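Local coordinates for protein probable glucarate dehydratase (Mycobacterium smegmatis str. MC2 155, PDB 3VDG) that probably dehydrates glucarate or a related sugar diacid, as a metal-dependent lyase of the enolase superfamily, at residues 166-178 against 204-216. Sequence-based numbering, arbitrary orientation.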
# COMPACT_ATOMS: atom_id res chain seq x y z
N ALA A 166 11.69 -8.66 16.44
CA ALA A 166 11.69 -10.11 16.24
C ALA A 166 10.31 -10.52 15.77
O ALA A 166 9.33 -9.90 16.14
CB ALA A 166 12.01 -10.81 17.55
N VAL A 167 10.23 -11.57 14.97
CA VAL A 167 8.95 -12.02 14.41
C VAL A 167 8.58 -13.40 14.97
O VAL A 167 9.33 -14.36 14.80
CB VAL A 167 9.04 -12.11 12.88
CG1 VAL A 167 7.75 -12.71 12.32
CG2 VAL A 167 9.28 -10.72 12.29
N PRO A 168 7.42 -13.50 15.63
CA PRO A 168 6.98 -14.78 16.20
C PRO A 168 6.37 -15.70 15.14
O PRO A 168 5.66 -15.23 14.25
CB PRO A 168 5.93 -14.36 17.24
CG PRO A 168 5.43 -13.05 16.77
CD PRO A 168 6.60 -12.37 16.09
N PHE A 169 6.68 -16.99 15.24
CA PHE A 169 6.16 -17.99 14.32
C PHE A 169 5.40 -19.05 15.10
O PHE A 169 5.54 -19.18 16.33
CB PHE A 169 7.29 -18.66 13.55
CG PHE A 169 7.90 -17.78 12.49
CD1 PHE A 169 7.52 -17.90 11.16
CD2 PHE A 169 8.85 -16.82 12.84
CE1 PHE A 169 8.07 -17.07 10.18
CE2 PHE A 169 9.41 -16.00 11.86
CZ PHE A 169 9.02 -16.13 10.54
N SER A 170 4.57 -19.81 14.39
CA SER A 170 3.81 -20.90 15.02
C SER A 170 4.46 -22.26 14.77
O SER A 170 5.29 -22.40 13.87
CB SER A 170 2.38 -20.92 14.49
OG SER A 170 2.38 -21.11 13.09
N ALA A 171 4.09 -23.23 15.59
CA ALA A 171 4.46 -24.64 15.39
C ALA A 171 3.44 -25.20 14.39
O ALA A 171 2.23 -25.21 14.67
CB ALA A 171 4.32 -25.37 16.73
N TYR A 172 3.90 -25.66 13.24
CA TYR A 172 3.01 -26.13 12.18
C TYR A 172 2.96 -27.67 12.24
O TYR A 172 3.84 -28.34 11.71
CB TYR A 172 3.55 -25.66 10.82
CG TYR A 172 2.51 -25.58 9.71
CD1 TYR A 172 1.37 -26.39 9.73
CD2 TYR A 172 2.68 -24.71 8.63
CE1 TYR A 172 0.42 -26.32 8.72
CE2 TYR A 172 1.73 -24.64 7.61
CZ TYR A 172 0.61 -25.45 7.66
OH TYR A 172 -0.33 -25.38 6.66
N LEU A 173 1.93 -28.21 12.91
CA LEU A 173 1.78 -29.65 13.14
C LEU A 173 1.02 -30.35 11.99
O LEU A 173 0.09 -29.78 11.43
CB LEU A 173 1.00 -29.88 14.46
CG LEU A 173 1.51 -29.13 15.70
CD1 LEU A 173 0.78 -29.57 16.97
CD2 LEU A 173 3.02 -29.32 15.87
N PHE A 174 1.43 -31.58 11.68
CA PHE A 174 0.80 -32.38 10.64
C PHE A 174 0.62 -33.82 11.14
O PHE A 174 1.50 -34.38 11.79
CB PHE A 174 1.72 -32.50 9.43
CG PHE A 174 1.80 -31.26 8.57
CD1 PHE A 174 2.64 -30.21 8.93
CD2 PHE A 174 1.10 -31.18 7.38
CE1 PHE A 174 2.75 -29.09 8.13
CE2 PHE A 174 1.20 -30.06 6.57
CZ PHE A 174 2.03 -29.01 6.95
N TYR A 175 -0.51 -34.43 10.82
CA TYR A 175 -0.57 -35.89 10.82
C TYR A 175 0.47 -36.36 9.80
O TYR A 175 0.63 -35.73 8.75
CB TYR A 175 -1.97 -36.33 10.40
CG TYR A 175 -3.03 -35.93 11.41
CD1 TYR A 175 -3.13 -36.59 12.64
CD2 TYR A 175 -3.89 -34.87 11.17
CE1 TYR A 175 -4.09 -36.22 13.58
CE2 TYR A 175 -4.85 -34.50 12.09
CZ TYR A 175 -4.95 -35.18 13.29
OH TYR A 175 -5.92 -34.83 14.21
N LYS A 176 1.19 -37.44 10.10
CA LYS A 176 2.22 -37.93 9.19
C LYS A 176 2.45 -39.43 9.38
O LYS A 176 2.30 -39.95 10.49
CB LYS A 176 3.56 -37.18 9.40
CG LYS A 176 4.19 -37.39 10.77
CD LYS A 176 5.45 -36.55 11.01
CE LYS A 176 6.59 -36.95 10.09
NZ LYS A 176 6.98 -38.39 10.26
N TRP A 177 2.82 -40.11 8.30
CA TRP A 177 3.35 -41.47 8.42
C TRP A 177 4.70 -41.44 9.06
O TRP A 177 5.30 -40.38 9.18
CB TRP A 177 3.51 -42.10 7.06
CG TRP A 177 2.26 -42.22 6.24
CD1 TRP A 177 0.94 -42.31 6.68
CD2 TRP A 177 2.18 -42.29 4.79
NE1 TRP A 177 0.08 -42.42 5.62
CE2 TRP A 177 0.77 -42.42 4.45
CE3 TRP A 177 3.12 -42.25 3.76
CZ2 TRP A 177 0.34 -42.50 3.14
CZ3 TRP A 177 2.66 -42.34 2.44
CH2 TRP A 177 1.30 -42.45 2.15
N ALA A 178 5.21 -42.61 9.45
CA ALA A 178 6.52 -42.69 10.10
C ALA A 178 7.63 -42.46 9.09
O ALA A 178 8.70 -41.96 9.43
CB ALA A 178 6.69 -44.05 10.77
N MET A 204 8.69 -30.28 18.80
CA MET A 204 8.91 -29.06 18.00
C MET A 204 9.06 -27.82 18.89
O MET A 204 9.95 -26.99 18.68
CB MET A 204 7.74 -28.88 17.03
CG MET A 204 8.05 -27.96 15.86
SD MET A 204 6.57 -27.69 14.83
CE MET A 204 6.51 -29.23 13.93
N ILE A 205 8.22 -27.71 19.90
CA ILE A 205 8.26 -26.56 20.78
C ILE A 205 9.47 -26.55 21.73
O ILE A 205 9.99 -25.48 22.06
CB ILE A 205 6.96 -26.43 21.56
CG1 ILE A 205 5.83 -26.00 20.59
CG2 ILE A 205 7.11 -25.42 22.68
CD1 ILE A 205 4.44 -26.22 21.14
N ASP A 206 9.93 -27.72 22.16
CA ASP A 206 11.21 -27.82 22.90
C ASP A 206 12.35 -27.29 22.06
O ASP A 206 13.25 -26.64 22.57
CB ASP A 206 11.53 -29.28 23.26
CG ASP A 206 10.68 -29.80 24.41
OD1 ASP A 206 9.98 -28.98 25.04
OD2 ASP A 206 10.70 -31.02 24.69
N GLU A 207 12.34 -27.58 20.77
CA GLU A 207 13.44 -27.20 19.89
C GLU A 207 13.35 -25.71 19.47
O GLU A 207 14.35 -25.01 19.47
CB GLU A 207 13.50 -28.16 18.70
CG GLU A 207 14.33 -27.74 17.51
CD GLU A 207 15.82 -27.97 17.69
OE1 GLU A 207 16.24 -28.35 18.80
OE2 GLU A 207 16.56 -27.77 16.71
N TYR A 208 12.15 -25.22 19.16
CA TYR A 208 12.01 -23.88 18.57
C TYR A 208 11.41 -22.81 19.48
O TYR A 208 11.65 -21.62 19.28
CB TYR A 208 11.21 -23.96 17.26
CG TYR A 208 11.98 -24.67 16.18
CD1 TYR A 208 12.87 -23.99 15.38
CD2 TYR A 208 11.85 -26.04 15.99
CE1 TYR A 208 13.61 -24.63 14.40
CE2 TYR A 208 12.58 -26.69 15.00
CZ TYR A 208 13.45 -25.98 14.21
OH TYR A 208 14.19 -26.61 13.23
N GLY A 209 10.63 -23.21 20.47
CA GLY A 209 10.04 -22.25 21.40
C GLY A 209 8.77 -21.58 20.91
O GLY A 209 8.32 -20.60 21.51
N PHE A 210 8.16 -22.12 19.84
CA PHE A 210 6.95 -21.51 19.28
C PHE A 210 5.89 -21.29 20.35
O PHE A 210 5.68 -22.15 21.20
CB PHE A 210 6.36 -22.39 18.16
CG PHE A 210 7.29 -22.62 17.01
CD1 PHE A 210 7.86 -21.55 16.33
CD2 PHE A 210 7.56 -23.91 16.56
CE1 PHE A 210 8.70 -21.76 15.24
CE2 PHE A 210 8.40 -24.13 15.48
CZ PHE A 210 8.97 -23.06 14.82
N SER A 211 5.22 -20.15 20.29
CA SER A 211 4.22 -19.72 21.28
C SER A 211 2.79 -19.89 20.80
O SER A 211 1.86 -19.55 21.53
CB SER A 211 4.40 -18.23 21.57
OG SER A 211 4.02 -17.47 20.42
N ALA A 212 2.62 -20.32 19.55
CA ALA A 212 1.28 -20.53 18.94
C ALA A 212 1.37 -21.82 18.14
O ALA A 212 2.46 -22.22 17.70
CB ALA A 212 0.88 -19.36 18.04
N ILE A 213 0.24 -22.50 17.95
CA ILE A 213 0.29 -23.83 17.37
C ILE A 213 -0.80 -23.97 16.30
O ILE A 213 -1.95 -23.56 16.51
CB ILE A 213 0.04 -24.92 18.44
CG1 ILE A 213 1.07 -24.83 19.58
CG2 ILE A 213 0.07 -26.30 17.81
CD1 ILE A 213 0.79 -25.80 20.72
N LYS A 214 -0.44 -24.54 15.16
CA LYS A 214 -1.43 -24.74 14.13
C LYS A 214 -1.47 -26.22 13.77
O LYS A 214 -0.43 -26.85 13.67
CB LYS A 214 -1.03 -23.96 12.87
CG LYS A 214 -1.84 -24.35 11.64
CD LYS A 214 -1.42 -23.55 10.41
CE LYS A 214 -2.31 -23.87 9.21
NZ LYS A 214 -2.04 -22.96 8.07
N LEU A 215 -2.67 -26.77 13.55
CA LEU A 215 -2.80 -28.16 13.09
C LEU A 215 -3.36 -28.22 11.66
O LEU A 215 -4.41 -27.63 11.36
CB LEU A 215 -3.72 -28.97 14.04
CG LEU A 215 -4.03 -30.42 13.65
CD1 LEU A 215 -2.75 -31.25 13.66
CD2 LEU A 215 -5.08 -31.05 14.57
N LYS A 216 -2.66 -28.93 10.79
CA LYS A 216 -3.14 -29.21 9.44
C LYS A 216 -4.15 -30.37 9.56
O LYS A 216 -3.77 -31.49 9.91
CB LYS A 216 -1.99 -29.62 8.52
CG LYS A 216 -2.44 -29.95 7.09
CD LYS A 216 -2.23 -28.78 6.14
CE LYS A 216 -2.99 -27.53 6.56
NZ LYS A 216 -2.80 -26.43 5.56
O HOH W 1 5.81 -17.91 18.60
O HOH W 2 -2.05 -33.27 8.63
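Lys214 lays its aliphatic chain over one face of the Tyr172 ring, CD standing 4.0 Å from the ring centroid and 20° off the normal, a CH-pi contact. As bridge partners on the same face of parallel strands, and with CG anti to the backbone N in both (chi1 168° in Lys214), the two side chains run alongside each other in the same direction, and Lys214 stays extended to its amine. Lys216 instead bends at chi2 and chi3; its CB covers one face of the Phe174 ring, and its NZ turns to the phenol, donating to Tyr172 OH at 2.9 Å. Beneath these side chains the backbones pair in parallel: Lys214 N gives a nearly straight bond to Ala171 O (2.8 Å, 175° at the hydrogen), and Leu173 N reaches Lys214 O at 2.8 Å. Strands 166-174 and 213-216, joined through helix 194-208, form a beta-alpha-beta unit of the enolase-family barrel. Both lysine amines point into its metal-bearing pocket: Lys214 NZ forms salt bridges with Asp370 and the sodium ligand Glu269, while Lys216 NZ also hydrogen-bonds to Asp244, another sodium ligand. On the sheet's other face, Ala171 CB meets Met204 SD of the helix at 3.7 Å, and Leu173 CD1 presses tightly on Ile213 CG2 (3.5 Å). Just before the paired residues, the Phe210 ring lies flat against the backbone, with Ser170 O 3.5 Å above its plane and over its centre.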